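Local coordinates for protein putative transcriptional regulator, sugar-binding family (Arthrobacter aurescens, PDB 3NZE) that probably acts as a DNA-binding transcriptional regulator of the SorC family that responds to a sugar ligand, at residues V122-K132 against T207-P215. Sequence-based numbering, arbitrary orientation. Where two conformers were deposited one is given.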
loop_
_atom_site.group_PDB
_atom_site.type_symbol
_atom_site.label_atom_id
_atom_site.label_comp_id
_atom_site.label_asym_id
_atom_site.label_seq_id
_atom_site.Cartn_x
_atom_site.Cartn_y
_atom_site.Cartn_z
ATOM N N VAL A 122 7.611 10.357 -12.213
ATOM C CA VAL A 122 8.438 10.880 -11.128
ATOM C C VAL A 122 9.211 9.718 -10.499
ATOM O O VAL A 122 8.758 8.563 -10.571
ATOM C CB VAL A 122 7.570 11.601 -10.058
ATOM C CG1 VAL A 122 6.591 12.568 -10.723
ATOM C CG2 VAL A 122 6.816 10.606 -9.226
ATOM N N PRO A 123 10.386 10.002 -9.900
ATOM C CA PRO A 123 11.192 8.909 -9.330
ATOM C C PRO A 123 10.516 8.289 -8.101
ATOM O O PRO A 123 9.467 8.766 -7.674
ATOM C CB PRO A 123 12.504 9.598 -8.921
ATOM C CG PRO A 123 12.484 10.956 -9.588
ATOM C CD PRO A 123 11.053 11.315 -9.782
ATOM N N ALA A 124 11.128 7.260 -7.526
ATOM C CA ALA A 124 10.523 6.547 -6.396
ATOM C C ALA A 124 10.348 7.426 -5.164
ATOM O O ALA A 124 9.439 7.213 -4.379
ATOM C CB ALA A 124 11.359 5.305 -6.038
ATOM N N PHE A 125 11.235 8.402 -5.005
ATOM C CA PHE A 125 11.285 9.239 -3.810
ATOM C C PHE A 125 12.299 10.323 -4.147
ATOM O O PHE A 125 13.143 10.122 -5.027
ATOM C CB PHE A 125 11.783 8.396 -2.627
ATOM C CG PHE A 125 11.410 8.942 -1.274
ATOM C CD1 PHE A 125 10.157 8.696 -0.742
ATOM C CD2 PHE A 125 12.323 9.672 -0.527
ATOM C CE1 PHE A 125 9.807 9.184 0.509
ATOM C CE2 PHE A 125 11.975 10.168 0.725
ATOM C CZ PHE A 125 10.720 9.913 1.239
ATOM N N PHE A 126 12.223 11.469 -3.478
ATOM C CA PHE A 126 13.167 12.551 -3.753
ATOM C C PHE A 126 14.282 12.628 -2.723
ATOM O O PHE A 126 14.052 12.425 -1.540
ATOM C CB PHE A 126 12.442 13.894 -3.822
ATOM C CG PHE A 126 11.505 14.009 -4.979
ATOM C CD1 PHE A 126 11.998 14.180 -6.267
ATOM C CD2 PHE A 126 10.133 13.967 -4.786
ATOM C CE1 PHE A 126 11.140 14.292 -7.342
ATOM C CE2 PHE A 126 9.270 14.084 -5.862
ATOM C CZ PHE A 126 9.778 14.235 -7.148
ATOM N N ASP A 127 15.490 12.924 -3.185
ATOM C CA ASP A 127 16.634 13.169 -2.303
ATOM C C ASP A 127 16.481 14.482 -1.538
ATOM O O ASP A 127 16.948 14.611 -0.400
ATOM C CB ASP A 127 17.935 13.252 -3.115
ATOM C CG ASP A 127 18.397 11.903 -3.644
ATOM O OD1 ASP A 127 17.771 10.875 -3.320
ATOM O OD2 ASP A 127 19.411 11.879 -4.379
ATOM N N HIS A 128 15.837 15.456 -2.173
ATOM C CA HIS A 128 15.718 16.798 -1.628
ATOM C C HIS A 128 14.286 17.288 -1.733
ATOM O O HIS A 128 13.656 17.169 -2.781
ATOM C CB HIS A 128 16.629 17.782 -2.386
ATOM C CG HIS A 128 18.043 17.314 -2.531
ATOM N ND1 HIS A 128 18.548 16.826 -3.717
ATOM C CD2 HIS A 128 19.060 17.259 -1.639
ATOM C CE1 HIS A 128 19.815 16.492 -3.550
ATOM N NE2 HIS A 128 20.150 16.745 -2.298
ATOM N N ALA A 129 13.785 17.865 -0.647
ATOM C CA ALA A 129 12.437 18.411 -0.640
ATOM C C ALA A 129 12.251 19.468 -1.721
ATOM O O ALA A 129 11.163 19.587 -2.285
ATOM C CB ALA A 129 12.089 18.975 0.738
ATOM N N SER A 130 13.307 20.227 -2.015
ATOM C CA SER A 130 13.219 21.257 -3.042
ATOM C C SER A 130 12.942 20.657 -4.425
ATOM O O SER A 130 12.340 21.313 -5.279
ATOM C CB SER A 130 14.477 22.143 -3.065
ATOM O OG SER A 130 15.653 21.387 -3.314
ATOM N N THR A 131 13.373 19.417 -4.648
ATOM C CA THR A 131 13.061 18.759 -5.915
ATOM C C THR A 131 11.570 18.440 -5.993
ATOM O O THR A 131 10.946 18.622 -7.038
ATOM C CB THR A 131 13.881 17.474 -6.142
ATOM O OG1 THR A 131 15.263 17.746 -5.880
ATOM C CG2 THR A 131 13.715 16.995 -7.585
ATOM N N LYS A 132 10.995 17.959 -4.894
ATOM C CA LYS A 132 9.566 17.682 -4.886
ATOM C C LYS A 132 8.774 18.941 -5.189
ATOM O O LYS A 132 7.882 18.923 -6.033
ATOM C CB LYS A 132 9.094 17.101 -3.558
ATOM C CG LYS A 132 7.596 16.804 -3.596
ATOM C CD LYS A 132 7.047 16.343 -2.275
ATOM C CE LYS A 132 5.563 16.040 -2.405
ATOM N NZ LYS A 132 5.015 15.488 -1.145
ATOM N N THR A 207 9.728 14.985 8.622
ATOM C CA THR A 207 10.631 15.553 7.643
ATOM C C THR A 207 10.652 14.772 6.322
ATOM O O THR A 207 10.583 15.361 5.242
ATOM C CB THR A 207 12.046 15.631 8.250
ATOM O OG1 THR A 207 12.195 16.894 8.909
ATOM C CG2 THR A 207 13.107 15.476 7.188
ATOM N N LEU A 208 10.735 13.450 6.410
ATOM C CA LEU A 208 10.808 12.615 5.206
ATOM C C LEU A 208 9.597 12.766 4.283
ATOM O O LEU A 208 9.711 12.590 3.071
ATOM C CB LEU A 208 11.022 11.141 5.573
ATOM C CG LEU A 208 12.499 10.767 5.699
ATOM C CD1 LEU A 208 12.664 9.364 6.241
ATOM C CD2 LEU A 208 13.195 10.911 4.348
ATOM N N ASN A 209 8.440 13.105 4.847
ATOM C CA ASN A 209 7.239 13.230 4.025
ATOM C C ASN A 209 7.284 14.372 3.006
ATOM O O ASN A 209 6.530 14.356 2.030
ATOM C CB ASN A 209 5.964 13.272 4.876
ATOM C CG ASN A 209 5.567 11.899 5.378
ATOM O OD1 ASN A 209 6.027 10.889 4.854
ATOM N ND2 ASN A 209 4.709 11.854 6.405
ATOM N N GLU A 210 8.170 15.347 3.212
ATOM C CA GLU A 210 8.310 16.413 2.222
ATOM C C GLU A 210 9.036 15.935 0.972
ATOM O O GLU A 210 9.108 16.661 -0.033
ATOM C CB GLU A 210 9.027 17.614 2.815
ATOM C CG GLU A 210 8.266 18.243 3.959
ATOM C CD GLU A 210 8.919 19.503 4.423
ATOM O OE1 GLU A 210 10.157 19.602 4.287
ATOM O OE2 GLU A 210 8.198 20.393 4.918
ATOM N N ARG A 211 9.554 14.712 1.022
ATOM C CA ARG A 211 10.268 14.117 -0.104
ATOM C C ARG A 211 9.480 12.975 -0.755
ATOM O O ARG A 211 9.939 12.346 -1.716
ATOM C CB ARG A 211 11.640 13.625 0.359
ATOM C CG ARG A 211 12.609 14.764 0.670
ATOM C CD ARG A 211 13.712 14.312 1.596
ATOM N NE ARG A 211 14.412 13.141 1.081
ATOM C CZ ARG A 211 15.321 12.454 1.764
ATOM N NH1 ARG A 211 15.634 12.810 3.008
ATOM N NH2 ARG A 211 15.905 11.401 1.211
ATOM N N SER A 212 8.289 12.710 -0.226
ATOM C CA SER A 212 7.477 11.616 -0.736
ATOM C C SER A 212 6.708 11.971 -2.008
ATOM O O SER A 212 6.323 13.122 -2.207
ATOM C CB SER A 212 6.510 11.109 0.334
ATOM O OG SER A 212 5.768 10.013 -0.189
ATOM N N THR A 213 6.474 10.967 -2.854
ATOM C CA THR A 213 5.663 11.151 -4.054
ATOM C C THR A 213 4.204 10.714 -3.891
ATOM O O THR A 213 3.399 10.913 -4.800
ATOM C CB THR A 213 6.262 10.397 -5.285
ATOM O OG1 THR A 213 6.117 8.984 -5.117
ATOM C CG2 THR A 213 7.742 10.742 -5.472
ATOM N N GLY A 214 3.859 10.134 -2.742
ATOM C CA GLY A 214 2.531 9.556 -2.565
ATOM C C GLY A 214 1.469 10.522 -2.042
ATOM O O GLY A 214 1.789 11.624 -1.604
ATOM N N PRO A 215 0.194 10.114 -2.116
ATOM C CA PRO A 215 -0.948 10.919 -1.654
ATOM C C PRO A 215 -0.913 11.114 -0.144
ATOM O O PRO A 215 -0.421 10.246 0.580
ATOM C CB PRO A 215 -2.167 10.050 -2.011
ATOM C CG PRO A 215 -1.653 8.993 -2.941
ATOM C CD PRO A 215 -0.224 8.781 -2.576
HETATM O O HOH W 1 7.671 8.524 -3.179
HETATM O O HOH W 2 15.984 9.629 -1.360
HETATM O O HOH W 3 8.883 19.429 -0.467
HETATM O O HOH W 4 3.301 13.665 -2.072
#
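Arg211 NE donates a nearly straight hydrogen bond of 2.7 Å to Phe126 O (171° at the hydrogen), and this oxygen lies almost in the guanidinium plane. The backbone of the same two residues answers in the other direction, Phe126 N donating a hydrogen bond to Arg211 O at 3.0 Å, so the pair is tied by main chain and side chain together. A bend at chi3 (54°) turns NE toward Phe126 O; Asp127 O stands above one guanidinium face, toward its rim, and Leu208 CD2 lies against the opposite face, also off toward the rim. Water 2 joins NH2 to Asp127 OD1, and Asp179 adds a salt bridge to NH2, which probably steadies the charge.

Arg211 O has a second role: it sits 3.6 Å above the centre of the Phe125 ring, whose CE2 meets Arg211 CB at 3.5 Å and whose CE1 leans on Ser212. Thr213 CG2 fills the angle between Pro123 O and Phe126 CE2 (3.7 Å to the latter). Water 1 accepts from Thr213 N; its very short approaches to Ala124 O and Thr213 OG1 are doubtful, and OG1 is also hydrogen-bonded to Gly90 N. On the helix side, Lys132 runs fully extended past Glu210 O to a weak bond from NZ to Ser212 O (2.9 Å), and water 4 links NZ to Gly214 O. Ser212 OG accepts from Gly214 N in an ST turn and is also hydrogen-bonded to Thr194 OG1.

The contact thus fastens the loop leading into helix 129-135 to the connection between strand 195-198 and helix 217-221, with Phe125 stacked on Tyr174 and touching Phe196 of that strand, and Phe126 resting on Met135 of the helix.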